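Long-range contacts in glycosyl hydrolase family 2, TIM barrel domain protein (Parabacteroides merdae ATCC 43184, PDB 6DXU), which probably hydrolyses glucuronides as a glycoside hydrolase family 2 beta-glucuronidase of a human gut bacterium: residues D[80-85]-D[789-794]; D[614-619]-D[784-789]; D[769-774]-D[812-817]. All coordinates share one frame; numbering follows the deposited sequence.

Contact 1 of 3, residues D[80-85]-D[789-794]. With NA (sodium ion), chain N; BCN (bicine), chain L.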
loop_
_atom_site.group_PDB
_atom_site.type_symbol
_atom_site.label_atom_id
_atom_site.label_comp_id
_atom_site.label_asym_id
_atom_site.label_seq_id
_atom_site.Cartn_x
_atom_site.Cartn_y
_atom_site.Cartn_z
ATOM N N VAL D 80 -11.393 -24.358 -28.521
ATOM C CA VAL D 80 -11.216 -25.470 -29.453
ATOM C C VAL D 80 -10.776 -25.018 -30.830
ATOM O O VAL D 80 -10.423 -25.875 -31.658
ATOM C CB VAL D 80 -12.495 -26.333 -29.567
ATOM C CG1 VAL D 80 -12.785 -27.029 -28.246
ATOM C CG2 VAL D 80 -13.697 -25.496 -30.010
ATOM N N ASP D 81 -10.747 -23.719 -31.100
ATOM C CA ASP D 81 -10.215 -23.265 -32.375
ATOM C C ASP D 81 -8.805 -23.803 -32.538
ATOM O O ASP D 81 -7.956 -23.588 -31.659
ATOM C CB ASP D 81 -10.203 -21.745 -32.492
ATOM C CG ASP D 81 -9.811 -21.289 -33.898
ATOM O OD1 ASP D 81 -8.606 -21.322 -34.221
ATOM O OD2 ASP D 81 -10.721 -20.985 -34.701
ATOM N N PRO D 82 -8.510 -24.507 -33.632
ATOM C CA PRO D 82 -7.228 -25.218 -33.720
ATOM C C PRO D 82 -6.014 -24.317 -33.904
ATOM O O PRO D 82 -4.889 -24.814 -33.770
ATOM C CB PRO D 82 -7.420 -26.128 -34.947
ATOM C CG PRO D 82 -8.405 -25.366 -35.820
ATOM C CD PRO D 82 -9.375 -24.760 -34.803
ATOM N N ASP D 83 -6.179 -23.024 -34.191
ATOM C CA ASP D 83 -5.046 -22.191 -34.594
ATOM C C ASP D 83 -4.664 -21.118 -33.574
ATOM O O ASP D 83 -3.785 -20.296 -33.856
ATOM C CB ASP D 83 -5.347 -21.531 -35.941
ATOM C CG ASP D 83 -5.559 -22.558 -37.050
ATOM O OD1 ASP D 83 -4.829 -23.574 -37.059
ATOM O OD2 ASP D 83 -6.454 -22.354 -37.894
ATOM N N VAL D 84 -5.278 -21.104 -32.392
ATOM C CA VAL D 84 -5.000 -20.056 -31.416
ATOM C C VAL D 84 -4.916 -20.654 -30.019
ATOM O O VAL D 84 -5.574 -21.655 -29.712
ATOM C CB VAL D 84 -6.078 -18.943 -31.438
ATOM C CG1 VAL D 84 -6.090 -18.219 -32.784
ATOM C CG2 VAL D 84 -7.456 -19.513 -31.113
ATOM N N ASN D 85 -4.102 -20.017 -29.171
ATOM C CA ASN D 85 -4.141 -20.244 -27.729
ATOM C C ASN D 85 -5.403 -19.593 -27.171
ATOM O O ASN D 85 -5.685 -18.427 -27.474
ATOM C CB ASN D 85 -2.922 -19.600 -27.039
ATOM C CG ASN D 85 -1.593 -19.985 -27.659
ATOM O OD1 ASN D 85 -1.301 -21.164 -27.822
ATOM N ND2 ASN D 85 -0.747 -18.973 -27.963
ATOM N N SER D 789 -15.774 -29.634 -36.527
ATOM C CA SER D 789 -14.403 -29.154 -36.425
ATOM C C SER D 789 -13.870 -28.815 -37.812
ATOM O O SER D 789 -13.929 -29.653 -38.717
ATOM C CB SER D 789 -13.503 -30.201 -35.749
ATOM O OG SER D 789 -13.860 -30.403 -34.381
ATOM N N ARG D 790 -13.313 -27.603 -37.965
ATOM C CA ARG D 790 -12.801 -27.200 -39.274
ATOM C C ARG D 790 -11.431 -27.779 -39.562
ATOM O O ARG D 790 -10.992 -27.733 -40.711
ATOM C CB ARG D 790 -12.751 -25.673 -39.404
ATOM C CG ARG D 790 -11.746 -24.965 -38.507
ATOM C CD ARG D 790 -11.856 -23.459 -38.689
ATOM N NE ARG D 790 -10.918 -22.739 -37.828
ATOM C CZ ARG D 790 -9.636 -22.551 -38.115
ATOM N NH1 ARG D 790 -9.141 -23.013 -39.262
ATOM N NH2 ARG D 790 -8.846 -21.891 -37.267
ATOM N N LYS D 791 -10.743 -28.294 -38.545
ATOM C CA LYS D 791 -9.564 -29.137 -38.716
ATOM C C LYS D 791 -9.786 -30.381 -37.871
ATOM O O LYS D 791 -10.052 -30.271 -36.670
ATOM C CB LYS D 791 -8.283 -28.412 -38.296
ATOM C CG LYS D 791 -7.907 -27.262 -39.232
ATOM C CD LYS D 791 -6.548 -26.645 -38.881
ATOM C CE LYS D 791 -6.227 -25.504 -39.847
ATOM N NZ LYS D 791 -4.939 -24.857 -39.541
ATOM N N VAL D 792 -9.735 -31.555 -38.494
ATOM C CA VAL D 792 -10.136 -32.785 -37.806
ATOM C C VAL D 792 -9.472 -33.964 -38.503
ATOM O O VAL D 792 -9.352 -33.983 -39.730
ATOM C CB VAL D 792 -11.676 -32.926 -37.773
ATOM C CG1 VAL D 792 -12.245 -33.181 -39.195
ATOM C CG2 VAL D 792 -12.108 -34.039 -36.804
ATOM N N GLN D 793 -9.032 -34.943 -37.717
ATOM C CA GLN D 793 -8.529 -36.183 -38.297
ATOM C C GLN D 793 -9.694 -36.975 -38.868
ATOM O O GLN D 793 -10.797 -36.965 -38.316
ATOM C CB GLN D 793 -7.795 -37.027 -37.247
ATOM C CG GLN D 793 -6.388 -36.566 -36.910
ATOM C CD GLN D 793 -5.715 -37.502 -35.917
ATOM O OE1 GLN D 793 -6.130 -38.648 -35.772
ATOM N NE2 GLN D 793 -4.692 -37.010 -35.206
ATOM N N ALA D 794 -9.460 -37.637 -39.999
ATOM C CA ALA D 794 -10.508 -38.447 -40.599
ATOM C C ALA D 794 -10.887 -39.601 -39.675
ATOM O O ALA D 794 -10.072 -40.092 -38.890
ATOM C CB ALA D 794 -10.049 -38.997 -41.955
HETATM NA NA NA N . -7.380 -23.285 -28.972
HETATM N N1 BCN L . -3.179 -39.809 -32.249
HETATM C C1 BCN L . -1.907 -40.159 -32.854
HETATM C C2 BCN L . -1.909 -39.702 -34.311
HETATM O O21 BCN L . -2.990 -39.348 -34.847
HETATM O O22 BCN L . -0.834 -39.684 -34.972
HETATM C C3 BCN L . -3.925 -41.041 -32.015
HETATM C C4 BCN L . -4.561 -41.561 -33.306
HETATM O O4 BCN L . -5.331 -40.552 -33.902
HETATM C C5 BCN L . -2.920 -39.185 -30.952
HETATM C C6 BCN L . -2.961 -37.662 -31.069
HETATM O O6 BCN L . -3.686 -37.317 -32.221
HETATM O O HOH W 1 -6.164 -23.279 -26.451
#
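Arg790 reaches across to the loop 80-85, where its NH2 serves two carboxylates. One salt bridge, unusually short, runs from Arg790 NH2 to Asp83 OD2 (2.5 Å), approached from above the carboxylate plane; the other meets Asp81 OD1 (3.1 Å) on its syn side. Asp81 OD1 also takes the backbone N of Asp83 on its anti side (3.0 Å), an Asx turn inside the type I turn Asp81 to Val84, and this second donor helps fix the acid's rotation. The tight part is centred on Pro82: its CG stands 3.7 Å above the guanidinium plane of Arg790, over the middle of the group, and also touches Lys791 CD at 3.8 Å. Toward solvent, Asp83 is gripped by charge rather than by packing. There Lys791, with CG opposite its carbonyl carbon (chi1 -69°) and the rest of the chain extended, carries NZ past the proline to Asp83 OD1 (2.8 Å). An alanine in place of Arg790 would probably leave Asp81 and Asp83 facing each other with less positive charge between them and uncover one flank of Pro82. The same turn gives Asp81 O and Val84 O to a sodium ion completed by Asp78 O and a water, while Gln793, farther along, makes weak bonds to bicine. The arrangement is a salt-bridge network on a metal-bound turn, joining the sugar-binding domain to the C-terminal domain.

Contact 2 of 3, residues D[614-619]-D[784-789]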
loop_
_atom_site.group_PDB
_atom_site.type_symbol
_atom_site.label_atom_id
_atom_site.label_comp_id
_atom_site.label_asym_id
_atom_site.label_seq_id
_atom_site.Cartn_x
_atom_site.Cartn_y
_atom_site.Cartn_z
ATOM N N VAL D 614 -17.713 -40.826 -22.975
ATOM C CA VAL D 614 -18.617 -41.757 -23.636
ATOM C C VAL D 614 -19.735 -41.008 -24.327
ATOM O O VAL D 614 -20.605 -41.622 -24.963
ATOM C CB VAL D 614 -19.144 -42.807 -22.635
ATOM C CG1 VAL D 614 -17.977 -43.512 -21.987
ATOM C CG2 VAL D 614 -20.062 -42.180 -21.593
ATOM N N VAL D 615 -19.724 -39.688 -24.231
ATOM C CA VAL D 615 -20.660 -38.817 -24.920
ATOM C C VAL D 615 -19.844 -37.715 -25.578
ATOM O O VAL D 615 -18.849 -37.248 -25.007
ATOM C CB VAL D 615 -21.697 -38.247 -23.931
ATOM C CG1 VAL D 615 -22.607 -37.265 -24.624
ATOM C CG2 VAL D 615 -22.509 -39.404 -23.299
ATOM N N GLU D 616 -20.239 -37.319 -26.791
ATOM C CA GLU D 616 -19.557 -36.220 -27.466
ATOM C C GLU D 616 -19.920 -34.888 -26.811
ATOM O O GLU D 616 -20.910 -34.768 -26.082
ATOM C CB GLU D 616 -19.930 -36.173 -28.956
ATOM C CG GLU D 616 -19.606 -37.466 -29.754
ATOM C CD GLU D 616 -19.945 -37.314 -31.236
ATOM O OE1 GLU D 616 -19.422 -36.369 -31.862
ATOM O OE2 GLU D 616 -20.750 -38.114 -31.765
ATOM N N ARG D 617 -19.120 -33.867 -27.119
ATOM C CA ARG D 617 -19.240 -32.570 -26.463
ATOM C C ARG D 617 -20.563 -31.879 -26.771
ATOM O O ARG D 617 -20.907 -30.900 -26.096
ATOM C CB ARG D 617 -18.034 -31.694 -26.861
ATOM C CG ARG D 617 -17.792 -30.480 -25.982
ATOM C CD ARG D 617 -16.441 -29.828 -26.313
ATOM N NE ARG D 617 -16.194 -28.591 -25.569
ATOM C CZ ARG D 617 -16.206 -27.378 -26.120
ATOM N NH1 ARG D 617 -16.455 -27.230 -27.427
ATOM N NH2 ARG D 617 -15.966 -26.310 -25.364
ATOM N N ASP D 618 -21.330 -32.384 -27.747
ATOM C CA ASP D 618 -22.638 -31.843 -28.084
ATOM C C ASP D 618 -23.794 -32.732 -27.613
ATOM O O ASP D 618 -24.932 -32.541 -28.061
ATOM C CB ASP D 618 -22.728 -31.616 -29.596
ATOM C CG ASP D 618 -22.706 -32.920 -30.391
ATOM O OD1 ASP D 618 -22.573 -34.018 -29.793
ATOM O OD2 ASP D 618 -22.797 -32.838 -31.630
ATOM N N PHE D 619 -23.527 -33.700 -26.737
ATOM C CA PHE D 619 -24.472 -34.673 -26.151
ATOM C C PHE D 619 -24.686 -35.912 -27.027
ATOM O O PHE D 619 -25.475 -36.786 -26.629
ATOM C CB PHE D 619 -25.858 -34.083 -25.817
ATOM C CG PHE D 619 -25.851 -33.113 -24.669
ATOM C CD1 PHE D 619 -25.034 -33.335 -23.569
ATOM C CD2 PHE D 619 -26.671 -31.992 -24.683
ATOM C CE1 PHE D 619 -25.023 -32.445 -22.492
ATOM C CE2 PHE D 619 -26.676 -31.096 -23.610
ATOM C CZ PHE D 619 -25.855 -31.326 -22.512
ATOM N N GLY D 784 -15.827 -28.628 -31.003
ATOM C CA GLY D 784 -15.114 -29.639 -30.241
ATOM C C GLY D 784 -15.649 -31.042 -30.436
ATOM O O GLY D 784 -15.534 -31.875 -29.529
ATOM N N THR D 785 -16.253 -31.318 -31.589
ATOM C CA THR D 785 -16.765 -32.638 -31.933
ATOM C C THR D 785 -16.172 -33.067 -33.268
ATOM O O THR D 785 -15.732 -32.239 -34.065
ATOM C CB THR D 785 -18.285 -32.656 -32.061
ATOM O OG1 THR D 785 -18.664 -31.781 -33.136
ATOM C CG2 THR D 785 -18.976 -32.222 -30.734
ATOM N N SER D 786 -16.173 -34.376 -33.515
ATOM C CA SER D 786 -15.584 -34.866 -34.757
ATOM C C SER D 786 -16.390 -34.465 -35.994
ATOM O O SER D 786 -15.863 -34.584 -37.108
ATOM C CB SER D 786 -15.413 -36.385 -34.710
ATOM O OG SER D 786 -16.658 -37.024 -34.545
ATOM N N THR D 787 -17.638 -34.013 -35.840
ATOM C CA THR D 787 -18.410 -33.498 -36.970
ATOM C C THR D 787 -18.655 -31.994 -36.871
ATOM O O THR D 787 -19.475 -31.454 -37.622
ATOM C CB THR D 787 -19.748 -34.235 -37.110
ATOM O OG1 THR D 787 -20.503 -34.105 -35.900
ATOM C CG2 THR D 787 -19.513 -35.724 -37.409
ATOM N N GLY D 788 -17.968 -31.310 -35.962
ATOM C CA GLY D 788 -18.094 -29.878 -35.819
ATOM C C GLY D 788 -16.738 -29.208 -35.708
ATOM O O GLY D 788 -16.551 -28.318 -34.873
ATOM N N SER D 789 -15.774 -29.634 -36.527
ATOM C CA SER D 789 -14.403 -29.154 -36.425
ATOM C C SER D 789 -13.870 -28.815 -37.812
ATOM O O SER D 789 -13.929 -29.653 -38.717
ATOM C CB SER D 789 -13.503 -30.201 -35.749
ATOM O OG SER D 789 -13.860 -30.403 -34.381
HETATM O O HOH W 2 -16.837 -35.810 -31.138
HETATM O O HOH W 3 -19.109 -36.529 -34.278
HETATM O O HOH W 4 -16.708 -34.415 -28.776
HETATM O O HOH W 5 -21.096 -32.085 -34.374
#
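Thr785 presses its methyl against the turn Glu616 to Phe619, with CG2 3.8 Å from both the backbone N and the CG of Asp618. With chi1 at 63°, Thr785 keeps CG2 opposite its own carbonyl carbon and facing this turn, while OG1 turns to a water that also meets Thr787 OG1 and, weakly, Asp618 OD2. Asp618 crosses the threonine at about a right angle, its OD1 held by Thr620. Arg617, CG opposite the backbone N (chi1 -164°) and the chain stretched to NE, runs past Gly784, its CB 3.7 Å from Gly784 O. The guanidinium is anchored beyond the two segments, NE by Asp335 and NH1 by Leu783 O. Gly784 has positive phi, and a beta carbon there would collide with Arg617 NH1. Glu616, extended beyond CG, takes OE1 to a water (2.7 Å) that accepts from Ser786 N (2.9 Å); Ser786 OG itself bonds Ala521 O. Another water joins Arg617 N to Gly784 O. Ser789 OG, 2.6 Å from Thr785 O, and Gly788 N reach that oxygen from opposite faces of its plane. The direct touches are van der Waals ones; waters bridge the polar groups and probably ease the charge of Glu616 in part.

Contact 3 of 3, residues D[769-774]-D[812-817]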
loop_
_atom_site.group_PDB
_atom_site.type_symbol
_atom_site.label_atom_id
_atom_site.label_comp_id
_atom_site.label_asym_id
_atom_site.label_seq_id
_atom_site.Cartn_x
_atom_site.Cartn_y
_atom_site.Cartn_z
ATOM N N ILE D 769 -8.013 -33.388 -42.138
ATOM C CA ILE D 769 -8.792 -32.697 -43.155
ATOM C C ILE D 769 -9.098 -31.293 -42.645
ATOM O O ILE D 769 -9.402 -31.111 -41.459
ATOM C CB ILE D 769 -10.094 -33.459 -43.466
ATOM C CG1 ILE D 769 -9.770 -34.780 -44.159
ATOM C CG2 ILE D 769 -11.024 -32.619 -44.333
ATOM C CD1 ILE D 769 -10.810 -35.836 -43.910
ATOM N N THR D 770 -9.017 -30.307 -43.539
ATOM C CA THR D 770 -9.291 -28.906 -43.236
ATOM C C THR D 770 -10.437 -28.394 -44.104
ATOM O O THR D 770 -10.403 -28.540 -45.331
ATOM C CB THR D 770 -8.031 -28.067 -43.474
ATOM O OG1 THR D 770 -7.002 -28.500 -42.582
ATOM C CG2 THR D 770 -8.307 -26.566 -43.244
ATOM N N PHE D 771 -11.445 -27.793 -43.477
ATOM C CA PHE D 771 -12.563 -27.173 -44.178
ATOM C C PHE D 771 -12.401 -25.656 -44.219
ATOM O O PHE D 771 -12.007 -25.049 -43.223
ATOM C CB PHE D 771 -13.874 -27.506 -43.477
ATOM C CG PHE D 771 -14.233 -28.962 -43.507
ATOM C CD1 PHE D 771 -14.925 -29.493 -44.587
ATOM C CD2 PHE D 771 -13.877 -29.798 -42.458
ATOM C CE1 PHE D 771 -15.280 -30.827 -44.617
ATOM C CE2 PHE D 771 -14.219 -31.136 -42.480
ATOM C CZ PHE D 771 -14.919 -31.655 -43.564
ATOM N N GLU D 772 -12.724 -25.047 -45.370
ATOM C CA GLU D 772 -12.800 -23.591 -45.499
ATOM C C GLU D 772 -14.043 -23.238 -46.302
ATOM O O GLU D 772 -14.542 -24.051 -47.084
ATOM C CB GLU D 772 -11.563 -22.988 -46.188
ATOM C CG GLU D 772 -10.256 -23.194 -45.450
ATOM C CD GLU D 772 -9.070 -22.516 -46.125
ATOM O OE1 GLU D 772 -9.228 -21.923 -47.225
ATOM O OE2 GLU D 772 -7.966 -22.586 -45.547
ATOM N N ILE D 773 -14.548 -22.016 -46.121
ATOM C CA ILE D 773 -15.742 -21.592 -46.849
ATOM C C ILE D 773 -15.589 -20.142 -47.282
ATOM O O ILE D 773 -14.977 -19.335 -46.580
ATOM C CB ILE D 773 -17.026 -21.790 -46.010
ATOM C CG1 ILE D 773 -18.276 -21.589 -46.864
ATOM C CG2 ILE D 773 -17.074 -20.858 -44.808
ATOM C CD1 ILE D 773 -19.557 -22.108 -46.202
ATOM N N ALA D 774 -16.117 -19.825 -48.462
ATOM C CA ALA D 774 -16.176 -18.456 -48.962
ATOM C C ALA D 774 -17.560 -18.219 -49.544
ATOM O O ALA D 774 -18.083 -19.079 -50.262
ATOM C CB ALA D 774 -15.090 -18.192 -50.014
ATOM N N VAL D 812 -17.298 -24.343 -50.574
ATOM C CA VAL D 812 -16.513 -25.002 -49.544
ATOM C C VAL D 812 -15.275 -25.586 -50.199
ATOM O O VAL D 812 -15.357 -26.179 -51.281
ATOM C CB VAL D 812 -17.335 -26.095 -48.838
ATOM C CG1 VAL D 812 -16.434 -26.973 -47.961
ATOM C CG2 VAL D 812 -18.442 -25.447 -47.998
ATOM N N ALA D 813 -14.125 -25.378 -49.577
ATOM C CA ALA D 813 -12.882 -26.008 -49.976
ATOM C C ALA D 813 -12.473 -27.011 -48.910
ATOM O O ALA D 813 -12.683 -26.781 -47.712
ATOM C CB ALA D 813 -11.771 -24.984 -50.169
ATOM N N VAL D 814 -11.880 -28.112 -49.351
ATOM C CA VAL D 814 -11.443 -29.190 -48.473
ATOM C C VAL D 814 -9.979 -29.445 -48.761
ATOM O O VAL D 814 -9.616 -29.776 -49.896
ATOM C CB VAL D 814 -12.265 -30.468 -48.690
ATOM C CG1 VAL D 814 -11.695 -31.602 -47.870
ATOM C CG2 VAL D 814 -13.711 -30.209 -48.342
ATOM N N LYS D 815 -9.138 -29.288 -47.745
ATOM C CA LYS D 815 -7.697 -29.397 -47.899
ATOM C C LYS D 815 -7.164 -30.563 -47.080
ATOM O O LYS D 815 -7.724 -30.919 -46.042
ATOM C CB LYS D 815 -6.986 -28.106 -47.482
ATOM C CG LYS D 815 -7.423 -26.881 -48.272
ATOM C CD LYS D 815 -6.354 -25.783 -48.225
ATOM C CE LYS D 815 -6.561 -24.867 -47.053
ATOM N NZ LYS D 815 -5.807 -23.576 -47.187
ATOM N N SER D 816 -6.087 -31.169 -47.575
ATOM C CA SER D 816 -5.388 -32.236 -46.871
ATOM C C SER D 816 -3.964 -32.281 -47.405
ATOM O O SER D 816 -3.759 -32.203 -48.617
ATOM C CB SER D 816 -6.093 -33.584 -47.067
ATOM O OG SER D 816 -5.600 -34.555 -46.167
ATOM N N GLU D 817 -2.992 -32.402 -46.496
ATOM C CA GLU D 817 -1.593 -32.178 -46.845
ATOM C C GLU D 817 -1.148 -33.138 -47.936
ATOM O O GLU D 817 -1.365 -34.350 -47.845
ATOM C CB GLU D 817 -0.697 -32.323 -45.612
HETATM O O HOH W 6 -5.421 -30.563 -43.564
#
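Strands 769-774 and 812-815 run antiparallel, their axes 4.6 Å apart at closest and their directions 157° apart. Thr770 and Lys815 form one hydrogen-bonded pair, with Lys815 N to Thr770 O at 2.8 Å lying in the carbonyl plane. Glu772 and Ala813 form the next; here Ala813 N comes to Glu772 O (2.9 Å) tilted well off the plane of the Glu772 carbonyl. Between and beyond them, Phe771 with Val814 and Ile773 with Val812 are non-hydrogen-bonded pairs, where CA-H groups approach carbonyl oxygens instead, as Val812 CA does to Glu772 O. The two are the central strands of a four-stranded antiparallel sheet flanked by 791-793 and 822-826, one layer of the beta-sandwich of the C-terminal domain. On the face carrying Phe771 and Val814, the side chains meet the other layer, Phe771 packing on Val752, Ala799 and Ile801. Val814 lies alongside Phe771, its CG2 4.0 Å from CD1 of the ring, while its other methyl, CG1, touches Ile769 CG2 at 3.7 Å. That Ile769 methyl also stands over one face of the Phe771 ring, offset toward the rim, and Val812 CG1 is at the ring's edge. Ile773 CD1 meets Val812 CG2 at 4.0 Å. On the face carrying Thr770 and Glu772 the chemistry is mostly polar, Ala813 aside. Lys815 bends at its third torsion (chi3 -90°), which brings NZ over to Glu772 OE2, a salt bridge of 2.9 Å entered from above the carboxylate plane, and CE lies close as well. Both ends have a second mate in a neighbouring copy: Lys815 NZ donates to Gly775 O of the second subunit, and Glu772 OE1 accepts from Gly775 N of that subunit, so the salt bridge sits at a subunit boundary.

Contact 1 is a surface contact, contact 2 is buried, and contact 3 is partly buried. Contacts 1 and 3 hold neighbouring strands of one sheet: strand 791-793 lies beside 768-775, and Arg790 O and Val792 O probably accept from Phe771 N and Ile769 N. Contact 2 shares Ser789 with contact 1 and packs against it, Val80 touching both Arg617 and Gly784; along the chain it is nested within the loop closed by contact 1. Charge dominates the surface junction of loop and strand end and water the buried loop pair, whereas regular backbone bonds carry the strand pair, with apolar packing inside the sandwich and a charged pair toward another subunit.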